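Local coordinates for YkuI protein (Bacillus subtilis, PDB 2BAS) that pairs an EAL domain, probably a phosphodiesterase of the second messenger cyclic di-GMP, with a C-terminal EAL-associated signalling domain, at residues Val54-Leu59 against Ser105-Phe110; Leu97-Glu102 against Glu262-Arg267. All blocks are in the same frame, centred on the assembly; numbering follows the deposited sequence.

In the fold
Strand 53-64 comes early in the chain, and contact 1 closes the loop between it and strand 108-112 by parallel pairing. The intervening residues include helix 82-100, whose C-terminal end, with the residues just after it, supplies the first segment of contact 2. The chain then runs through the remaining strands and helices of the EAL barrel before residues 262-267, on the way from strand 249-252 to the long helix 271-311, come back to the end of helix 82-100. The two closures therefore cross, their segments alternating along the sequence, and their centres lie about 8 Å apart. Tyr56 and Phe264, together with a salt bridge between Asp106 and Arg267, join them, tying barrel strands, helix end and the loop before helix 271-311 together.

Contact 1 (Val54-Leu59 against Ser105-Phe110); sequences VGYEVL and SDLLIF
Four backbone hydrogen bonds zip Val54-Val58 to Leu108-Phe110 in parallel register. Leu108 N donates to Val54 O at 2.6 Å, and Leu108 O in turn accepts a bond from Tyr56 N at 3.2 Å. Phe110 repeats the pattern: its N donates to Tyr56 O, whereas Val58 N meets Phe110 O at 2.8 Å with an N-H...O angle of 164°. The strands come closest at Gly55, where CA is 4.0 Å from that of Leu108. Next along, Glu57 CG rests 3.6 Å from Phe110 O, and the two side chains cross at about a right angle.

Beyond the backbone, Leu107 CD1 touches Tyr56 CE1 at 3.5 Å, entering at the ring edge and in its plane. With CG of Tyr56 anti to the carbonyl carbon (chi1 -64°), the ring presents this edge to the leucine. An alanine in place of Leu107 would probably leave that edge without its methyl neighbour and open a gap beside the tyrosine. Val58 CG2 and Ile109 CG2 lie side by side, pointing the same way, with helix 82-100 touching both residues.

Farther out, Tyr56 OH bonds to Leu265 N, and Glu57 OE1 to Gln253 NE2. Strands 53-64 and 108-112, linked through helix 82-100, form a right-handed beta-alpha-beta crossover, as in the TIM-barrel-like EAL fold.

Contact 2 (Leu97-Glu102 against Glu262-Arg267); sequences LDRFLE and ETFLER
Phe264 pushes its ring into the angle between Arg99 and Phe100, and these three side chains make up the tight part of the contact. Its CZ stands over the centre of the Phe100 ring, 3.7 Å above the plane. The ring planes are 48° apart and the centroids 5.0 Å, an oblique pairing in which one rim atom of Phe264 bears on the Phe100 face.

Arg99 flanks the same ring. Its CG is anti to the backbone N (chi1 177°), and bends at chi2 and chi3 lead the chain past Phe264 in the opposite direction. Aliphatic and polar parts both take part: Arg99 CG lies 3.6 Å from Phe264 CE1, and Arg99 NH2 lies 3.4 Å from Phe264 CD1. Phe264 sits over one guanidinium face, offset toward its rim, but the planes diverge by 53°, so the two groups are not stacked in parallel.

Toward solvent the contact thins. Thr263 CG2 meets the guanidinium at its edge, in plane, 3.5 Å from Arg99 NH1, and Thr263 itself is exposed. Glu262 is more loosely placed, its carbonyl O 4.2 Å from Arg99 NH1 and its side chain leading away. The segments share just 254 Å² of buried surface, summed over both sides, most of it through Arg99, Phe100 and Phe264.

Phe264 also stacks on Tyr56 of strand 53-64 and meets Tyr42 of strand 38-47 edge-to-face. Phe100 packs on Val58 of strand 53-64 and Ile109 of strand 108-112, placing the contact between the end of helix 82-100, these three strands and the loop that leads to helix 271-311.

Contact 1 (Val54-Leu59 against Ser105-Phe110)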
ATOM      1  N   VAL A  54     -21.387  -9.846 -14.921  1.00 59.10           N
ATOM      2  CA  VAL A  54     -21.975  -8.748 -14.146  1.00 57.49           C
ATOM      3  C   VAL A  54     -22.151  -7.503 -15.017  1.00 58.73           C
ATOM      4  O   VAL A  54     -22.871  -6.570 -14.649  1.00 58.51           O
ATOM      5  CB  VAL A  54     -21.110  -8.407 -12.911  1.00 56.98           C
ATOM      6  CG1 VAL A  54     -21.204  -9.516 -11.889  1.00 56.34           C
ATOM      7  CG2 VAL A  54     -19.660  -8.176 -13.306  1.00 51.63           C
ATOM      8  N   GLY A  55     -21.483  -7.512 -16.170  1.00 58.14           N
ATOM      9  CA  GLY A  55     -21.568  -6.433 -17.141  1.00 58.28           C
ATOM     10  C   GLY A  55     -20.698  -6.688 -18.358  1.00 57.63           C
ATOM     11  O   GLY A  55     -20.162  -7.785 -18.535  1.00 57.34           O
ATOM     12  N   TYR A  56     -20.572  -5.668 -19.200  1.00 57.01           N
ATOM     13  CA  TYR A  56     -19.773  -5.748 -20.413  1.00 57.45           C
ATOM     14  C   TYR A  56     -19.082  -4.417 -20.644  1.00 58.48           C
ATOM     15  O   TYR A  56     -19.713  -3.365 -20.542  1.00 59.27           O
ATOM     16  CB  TYR A  56     -20.665  -6.014 -21.629  1.00 57.09           C
ATOM     17  CG  TYR A  56     -21.410  -7.329 -21.646  1.00 56.85           C
ATOM     18  CD1 TYR A  56     -22.670  -7.454 -21.048  1.00 51.76           C
ATOM     19  CD2 TYR A  56     -20.873  -8.442 -22.293  1.00 58.42           C
ATOM     20  CE1 TYR A  56     -23.367  -8.662 -21.076  1.00 54.04           C
ATOM     21  CE2 TYR A  56     -21.563  -9.658 -22.331  1.00 59.81           C
ATOM     22  CZ  TYR A  56     -22.810  -9.759 -21.723  1.00 56.43           C
ATOM     23  OH  TYR A  56     -23.495 -10.952 -21.766  1.00 54.30           O
ATOM     24  N   GLU A  57     -17.794  -4.448 -20.961  1.00 58.94           N
ATOM     25  CA  GLU A  57     -17.119  -3.238 -21.396  1.00 59.73           C
ATOM     26  C   GLU A  57     -17.605  -2.992 -22.818  1.00 60.06           C
ATOM     27  O   GLU A  57     -17.769  -3.943 -23.593  1.00 59.22           O
ATOM     28  CB  GLU A  57     -15.598  -3.384 -21.359  1.00 57.76           C
ATOM     29  CG  GLU A  57     -14.863  -2.056 -21.506  1.00 59.26           C
ATOM     30  CD  GLU A  57     -13.343  -2.196 -21.608  1.00 64.21           C
ATOM     31  OE1 GLU A  57     -12.843  -3.285 -21.966  1.00 69.98           O
ATOM     32  OE2 GLU A  57     -12.636  -1.199 -21.336  1.00 74.74           O
ATOM     33  N   VAL A  58     -17.870  -1.724 -23.134  1.00 59.95           N
ATOM     34  CA  VAL A  58     -18.325  -1.318 -24.459  1.00 59.64           C
ATOM     35  C   VAL A  58     -17.111  -0.950 -25.321  1.00 59.93           C
ATOM     36  O   VAL A  58     -16.385  -0.010 -25.003  1.00 60.62           O
ATOM     37  CB  VAL A  58     -19.338  -0.139 -24.377  1.00 59.26           C
ATOM     38  CG1 VAL A  58     -19.614   0.456 -25.762  1.00 60.11           C
ATOM     39  CG2 VAL A  58     -20.637  -0.601 -23.745  1.00 58.26           C
ATOM     40  N   LEU A  59     -16.905  -1.694 -26.407  1.00 59.31           N
ATOM     41  CA  LEU A  59     -15.729  -1.522 -27.270  1.00 59.00           C
ATOM     42  C   LEU A  59     -16.090  -0.973 -28.654  1.00 58.48           C
ATOM     43  O   LEU A  59     -17.133  -1.310 -29.197  1.00 59.86           O
ATOM     44  CB  LEU A  59     -14.965  -2.852 -27.383  1.00 58.60           C
ATOM     45  CG  LEU A  59     -14.528  -3.526 -26.061  1.00 59.32           C
ATOM     46  CD1 LEU A  59     -13.940  -4.909 -26.281  1.00 58.73           C
ATOM     47  CD2 LEU A  59     -13.538  -2.674 -25.277  1.00 60.79           C
ATOM     48  N   SER A 105     -31.783  -6.096 -16.790  1.00 67.41           N
ATOM     49  CA  SER A 105     -31.838  -4.784 -16.129  1.00 66.63           C
ATOM     50  C   SER A 105     -30.773  -4.524 -15.033  1.00 66.10           C
ATOM     51  O   SER A 105     -30.756  -3.453 -14.413  1.00 66.29           O
ATOM     52  CB  SER A 105     -33.253  -4.584 -15.563  1.00 66.77           C
ATOM     53  OG  SER A 105     -33.488  -3.253 -15.146  1.00 66.82           O
ATOM     54  N   ASP A 106     -29.879  -5.485 -14.807  1.00 64.49           N
ATOM     55  CA  ASP A 106     -28.907  -5.388 -13.712  1.00 62.34           C
ATOM     56  C   ASP A 106     -27.449  -5.436 -14.181  1.00 61.65           C
ATOM     57  O   ASP A 106     -26.518  -5.358 -13.366  1.00 59.19           O
ATOM     58  CB  ASP A 106     -29.152  -6.507 -12.701  1.00 62.35           C
ATOM     59  CG  ASP A 106     -28.810  -7.882 -13.258  1.00 62.68           C
ATOM     60  OD1 ASP A 106     -27.988  -8.590 -12.637  1.00 62.54           O
ATOM     61  OD2 ASP A 106     -29.346  -8.252 -14.328  1.00 66.45           O
ATOM     62  N   LEU A 107     -27.267  -5.579 -15.493  1.00 61.25           N
ATOM     63  CA  LEU A 107     -25.947  -5.621 -16.107  1.00 60.17           C
ATOM     64  C   LEU A 107     -25.224  -4.289 -15.928  1.00 60.56           C
ATOM     65  O   LEU A 107     -25.814  -3.221 -16.073  1.00 60.54           O
ATOM     66  CB  LEU A 107     -26.049  -5.979 -17.598  1.00 58.53           C
ATOM     67  CG  LEU A 107     -26.346  -7.428 -18.024  1.00 56.06           C
ATOM     68  CD1 LEU A 107     -26.356  -7.545 -19.528  1.00 55.73           C
ATOM     69  CD2 LEU A 107     -25.350  -8.426 -17.456  1.00 51.73           C
ATOM     70  N   LEU A 108     -23.949  -4.361 -15.583  1.00 61.12           N
ATOM     71  CA  LEU A 108     -23.143  -3.158 -15.449  1.00 62.04           C
ATOM     72  C   LEU A 108     -22.708  -2.722 -16.839  1.00 61.48           C
ATOM     73  O   LEU A 108     -22.509  -3.568 -17.712  1.00 62.95           O
ATOM     74  CB  LEU A 108     -21.931  -3.415 -14.539  1.00 60.50           C
ATOM     75  CG  LEU A 108     -22.258  -3.711 -13.064  1.00 61.22           C
ATOM     76  CD1 LEU A 108     -21.065  -4.315 -12.309  1.00 59.23           C
ATOM     77  CD2 LEU A 108     -22.781  -2.485 -12.323  1.00 58.07           C
ATOM     78  N   ILE A 109     -22.582  -1.412 -17.048  1.00 60.29           N
ATOM     79  CA  ILE A 109     -22.120  -0.870 -18.329  1.00 58.29           C
ATOM     80  C   ILE A 109     -20.773  -0.157 -18.144  1.00 59.07           C
ATOM     81  O   ILE A 109     -20.716   0.961 -17.607  1.00 59.40           O
ATOM     82  CB  ILE A 109     -23.176   0.097 -18.975  1.00 58.05           C
ATOM     83  CG1 ILE A 109     -24.551  -0.568 -19.082  1.00 56.12           C
ATOM     84  CG2 ILE A 109     -22.716   0.559 -20.347  1.00 58.17           C
ATOM     85  CD1 ILE A 109     -25.700   0.394 -19.387  1.00 57.16           C
ATOM     86  N   PHE A 110     -19.693  -0.812 -18.574  1.00 59.03           N
ATOM     87  CA  PHE A 110     -18.338  -0.242 -18.490  1.00 59.35           C
ATOM     88  C   PHE A 110     -17.972   0.530 -19.764  1.00 61.93           C
ATOM     89  O   PHE A 110     -17.835  -0.050 -20.851  1.00 59.75           O
ATOM     90  CB  PHE A 110     -17.297  -1.335 -18.249  1.00 57.87           C
ATOM     91  CG  PHE A 110     -17.336  -1.945 -16.874  1.00 57.99           C
ATOM     92  CD1 PHE A 110     -18.305  -2.891 -16.536  1.00 55.49           C
ATOM     93  CD2 PHE A 110     -16.370  -1.605 -15.924  1.00 54.63           C
ATOM     94  CE1 PHE A 110     -18.327  -3.476 -15.258  1.00 55.82           C
ATOM     95  CE2 PHE A 110     -16.396  -2.173 -14.648  1.00 54.01           C
ATOM     96  CZ  PHE A 110     -17.378  -3.120 -14.316  1.00 51.11           C
TER

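Contact 2 (Leu97-Glu102 against Glu262-Arg267)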
ATOM      1  N   LEU A  97     -26.102   1.458 -25.733  1.00 60.41           N
ATOM      2  CA  LEU A  97     -27.132   1.635 -24.710  1.00 61.45           C
ATOM      3  C   LEU A  97     -28.487   1.174 -25.252  1.00 62.83           C
ATOM      4  O   LEU A  97     -29.354   0.751 -24.487  1.00 63.05           O
ATOM      5  CB  LEU A  97     -27.190   3.072 -24.174  1.00 60.62           C
ATOM      6  CG  LEU A  97     -25.956   3.653 -23.467  1.00 62.16           C
ATOM      7  CD1 LEU A  97     -26.285   4.962 -22.780  1.00 63.50           C
ATOM      8  CD2 LEU A  97     -25.341   2.694 -22.458  1.00 61.90           C
ATOM      9  N   ASP A  98     -28.653   1.241 -26.571  1.00 63.63           N
ATOM     10  CA  ASP A  98     -29.830   0.669 -27.218  1.00 66.70           C
ATOM     11  C   ASP A  98     -29.850  -0.853 -27.010  1.00 67.61           C
ATOM     12  O   ASP A  98     -30.875  -1.414 -26.618  1.00 69.32           O
ATOM     13  CB  ASP A  98     -29.897   1.033 -28.715  1.00 66.52           C
ATOM     14  CG  ASP A  98     -30.326   2.487 -28.963  1.00 67.58           C
ATOM     15  OD1 ASP A  98     -30.402   3.284 -28.006  1.00 71.74           O
ATOM     16  OD2 ASP A  98     -30.586   2.843 -30.130  1.00 66.97           O
ATOM     17  N   ARG A  99     -28.713  -1.510 -27.240  1.00 67.77           N
ATOM     18  CA  ARG A  99     -28.611  -2.958 -27.050  1.00 67.29           C
ATOM     19  C   ARG A  99     -28.891  -3.349 -25.601  1.00 68.32           C
ATOM     20  O   ARG A  99     -29.630  -4.306 -25.356  1.00 69.60           O
ATOM     21  CB  ARG A  99     -27.249  -3.485 -27.525  1.00 67.09           C
ATOM     22  CG  ARG A  99     -27.005  -4.974 -27.308  1.00 65.89           C
ATOM     23  CD  ARG A  99     -27.982  -5.859 -28.065  1.00 67.63           C
ATOM     24  NE  ARG A  99     -28.296  -7.075 -27.307  1.00 71.57           N
ATOM     25  CZ  ARG A  99     -27.817  -8.291 -27.569  1.00 72.19           C
ATOM     26  NH1 ARG A  99     -27.000  -8.491 -28.598  1.00 73.00           N
ATOM     27  NH2 ARG A  99     -28.170  -9.317 -26.805  1.00 68.03           N
ATOM     28  N   PHE A 100     -28.319  -2.598 -24.655  1.00 67.99           N
ATOM     29  CA  PHE A 100     -28.562  -2.814 -23.222  1.00 66.86           C
ATOM     30  C   PHE A 100     -30.043  -2.709 -22.834  1.00 67.50           C
ATOM     31  O   PHE A 100     -30.523  -3.496 -22.013  1.00 67.54           O
ATOM     32  CB  PHE A 100     -27.724  -1.860 -22.359  1.00 66.89           C
ATOM     33  CG  PHE A 100     -26.303  -2.317 -22.137  1.00 65.62           C
ATOM     34  CD1 PHE A 100     -25.251  -1.742 -22.840  1.00 66.55           C
ATOM     35  CD2 PHE A 100     -26.015  -3.319 -21.217  1.00 65.85           C
ATOM     36  CE1 PHE A 100     -23.928  -2.162 -22.631  1.00 65.88           C
ATOM     37  CE2 PHE A 100     -24.698  -3.743 -21.000  1.00 63.73           C
ATOM     38  CZ  PHE A 100     -23.657  -3.163 -21.710  1.00 65.14           C
ATOM     39  N   LEU A 101     -30.764  -1.755 -23.430  1.00 67.93           N
ATOM     40  CA  LEU A 101     -32.199  -1.575 -23.170  1.00 67.74           C
ATOM     41  C   LEU A 101     -33.028  -2.844 -23.430  1.00 68.13           C
ATOM     42  O   LEU A 101     -34.181  -2.932 -23.006  1.00 66.89           O
ATOM     43  CB  LEU A 101     -32.776  -0.414 -23.993  1.00 68.30           C
ATOM     44  CG  LEU A 101     -32.700   1.057 -23.564  1.00 68.08           C
ATOM     45  CD1 LEU A 101     -33.374   1.918 -24.627  1.00 67.09           C
ATOM     46  CD2 LEU A 101     -33.347   1.305 -22.211  1.00 67.31           C
ATOM     47  N   GLU A 102     -32.432  -3.811 -24.129  1.00 68.48           N
ATOM     48  CA  GLU A 102     -33.092  -5.079 -24.442  1.00 68.65           C
ATOM     49  C   GLU A 102     -32.692  -6.196 -23.481  1.00 68.04           C
ATOM     50  O   GLU A 102     -33.485  -7.091 -23.198  1.00 68.91           O
ATOM     51  CB  GLU A 102     -32.799  -5.510 -25.886  1.00 69.01           C
ATOM     52  CG  GLU A 102     -33.134  -4.469 -26.962  1.00 70.30           C
ATOM     53  CD  GLU A 102     -34.596  -4.034 -26.967  1.00 73.80           C
ATOM     54  OE1 GLU A 102     -35.499  -4.905 -26.959  1.00 74.07           O
ATOM     55  OE2 GLU A 102     -34.837  -2.809 -26.999  1.00 74.35           O
ATOM     56  N   GLU A 262     -19.896  -9.394 -30.583  1.00 65.16           N
ATOM     57  CA  GLU A 262     -20.938  -8.430 -30.875  1.00 65.25           C
ATOM     58  C   GLU A 262     -22.248  -8.735 -30.153  1.00 64.67           C
ATOM     59  O   GLU A 262     -23.199  -7.945 -30.231  1.00 64.64           O
ATOM     60  CB  GLU A 262     -21.174  -8.356 -32.389  1.00 66.14           C
ATOM     61  CG  GLU A 262     -21.560  -9.684 -33.065  1.00 70.40           C
ATOM     62  CD  GLU A 262     -20.367 -10.548 -33.495  1.00 74.65           C
ATOM     63  OE1 GLU A 262     -19.403 -10.727 -32.704  1.00 71.68           O
ATOM     64  OE2 GLU A 262     -20.412 -11.066 -34.638  1.00 77.23           O
ATOM     65  N   THR A 263     -22.295  -9.871 -29.450  1.00 64.76           N
ATOM     66  CA  THR A 263     -23.535 -10.309 -28.809  1.00 65.34           C
ATOM     67  C   THR A 263     -23.356 -10.675 -27.338  1.00 64.56           C
ATOM     68  O   THR A 263     -22.330 -11.231 -26.944  1.00 64.63           O
ATOM     69  CB  THR A 263     -24.159 -11.526 -29.541  1.00 65.49           C
ATOM     70  OG1 THR A 263     -23.929 -11.420 -30.953  1.00 68.28           O
ATOM     71  CG2 THR A 263     -25.663 -11.602 -29.282  1.00 66.41           C
ATOM     72  N   PHE A 264     -24.372 -10.362 -26.537  1.00 63.47           N
ATOM     73  CA  PHE A 264     -24.386 -10.750 -25.142  1.00 63.00           C
ATOM     74  C   PHE A 264     -24.460 -12.264 -25.016  1.00 63.07           C
ATOM     75  O   PHE A 264     -25.060 -12.946 -25.849  1.00 63.90           O
ATOM     76  CB  PHE A 264     -25.535 -10.081 -24.386  1.00 62.79           C
ATOM     77  CG  PHE A 264     -25.404  -8.586 -24.272  1.00 63.35           C
ATOM     78  CD1 PHE A 264     -26.533  -7.786 -24.197  1.00 64.96           C
ATOM     79  CD2 PHE A 264     -24.156  -7.972 -24.259  1.00 64.80           C
ATOM     80  CE1 PHE A 264     -26.425  -6.401 -24.089  1.00 64.27           C
ATOM     81  CE2 PHE A 264     -24.044  -6.591 -24.163  1.00 63.34           C
ATOM     82  CZ  PHE A 264     -25.181  -5.807 -24.076  1.00 62.37           C
ATOM     83  N   LEU A 265     -23.826 -12.771 -23.967  1.00 62.85           N
ATOM     84  CA  LEU A 265     -23.721 -14.195 -23.714  1.00 62.18           C
ATOM     85  C   LEU A 265     -24.752 -14.602 -22.685  1.00 61.59           C
ATOM     86  O   LEU A 265     -25.395 -13.747 -22.076  1.00 62.70           O
ATOM     87  CB  LEU A 265     -22.326 -14.504 -23.162  1.00 62.50           C
ATOM     88  CG  LEU A 265     -21.109 -14.013 -23.946  1.00 60.98           C
ATOM     89  CD1 LEU A 265     -19.869 -14.189 -23.119  1.00 60.83           C
ATOM     90  CD2 LEU A 265     -20.981 -14.752 -25.281  1.00 66.36           C
ATOM     91  N   GLU A 266     -24.908 -15.907 -22.491  1.00 60.07           N
ATOM     92  CA  GLU A 266     -25.704 -16.426 -21.385  1.00 60.30           C
ATOM     93  C   GLU A 266     -24.997 -15.986 -20.101  1.00 59.72           C
ATOM     94  O   GLU A 266     -23.766 -16.007 -20.019  1.00 59.46           O
ATOM     95  CB  GLU A 266     -25.796 -17.955 -21.452  1.00 60.50           C
ATOM     96  CG  GLU A 266     -26.509 -18.509 -22.695  1.00 63.37           C
ATOM     97  CD  GLU A 266     -25.819 -18.138 -24.014  1.00 69.29           C
ATOM     98  OE1 GLU A 266     -24.564 -17.921 -23.990  1.00 72.46           O
ATOM     99  OE2 GLU A 266     -26.532 -18.057 -25.068  1.00 63.50           O
ATOM    100  N   ARG A 267     -25.765 -15.567 -19.104  1.00 58.46           N
ATOM    101  CA  ARG A 267     -25.169 -15.027 -17.889  1.00 57.23           C
ATOM    102  C   ARG A 267     -24.382 -16.043 -17.056  1.00 58.07           C
ATOM    103  O   ARG A 267     -23.518 -15.666 -16.257  1.00 57.87           O
ATOM    104  CB  ARG A 267     -26.196 -14.237 -17.084  1.00 55.98           C
ATOM    105  CG  ARG A 267     -26.545 -12.934 -17.799  1.00 56.79           C
ATOM    106  CD  ARG A 267     -27.124 -11.882 -16.890  1.00 52.08           C
ATOM    107  NE  ARG A 267     -26.199 -11.495 -15.834  1.00 48.66           N
ATOM    108  CZ  ARG A 267     -26.434 -10.510 -14.978  1.00 48.52           C
ATOM    109  NH1 ARG A 267     -27.553  -9.808 -15.082  1.00 48.06           N
ATOM    110  NH2 ARG A 267     -25.555 -10.225 -14.027  1.00 43.34           N
TER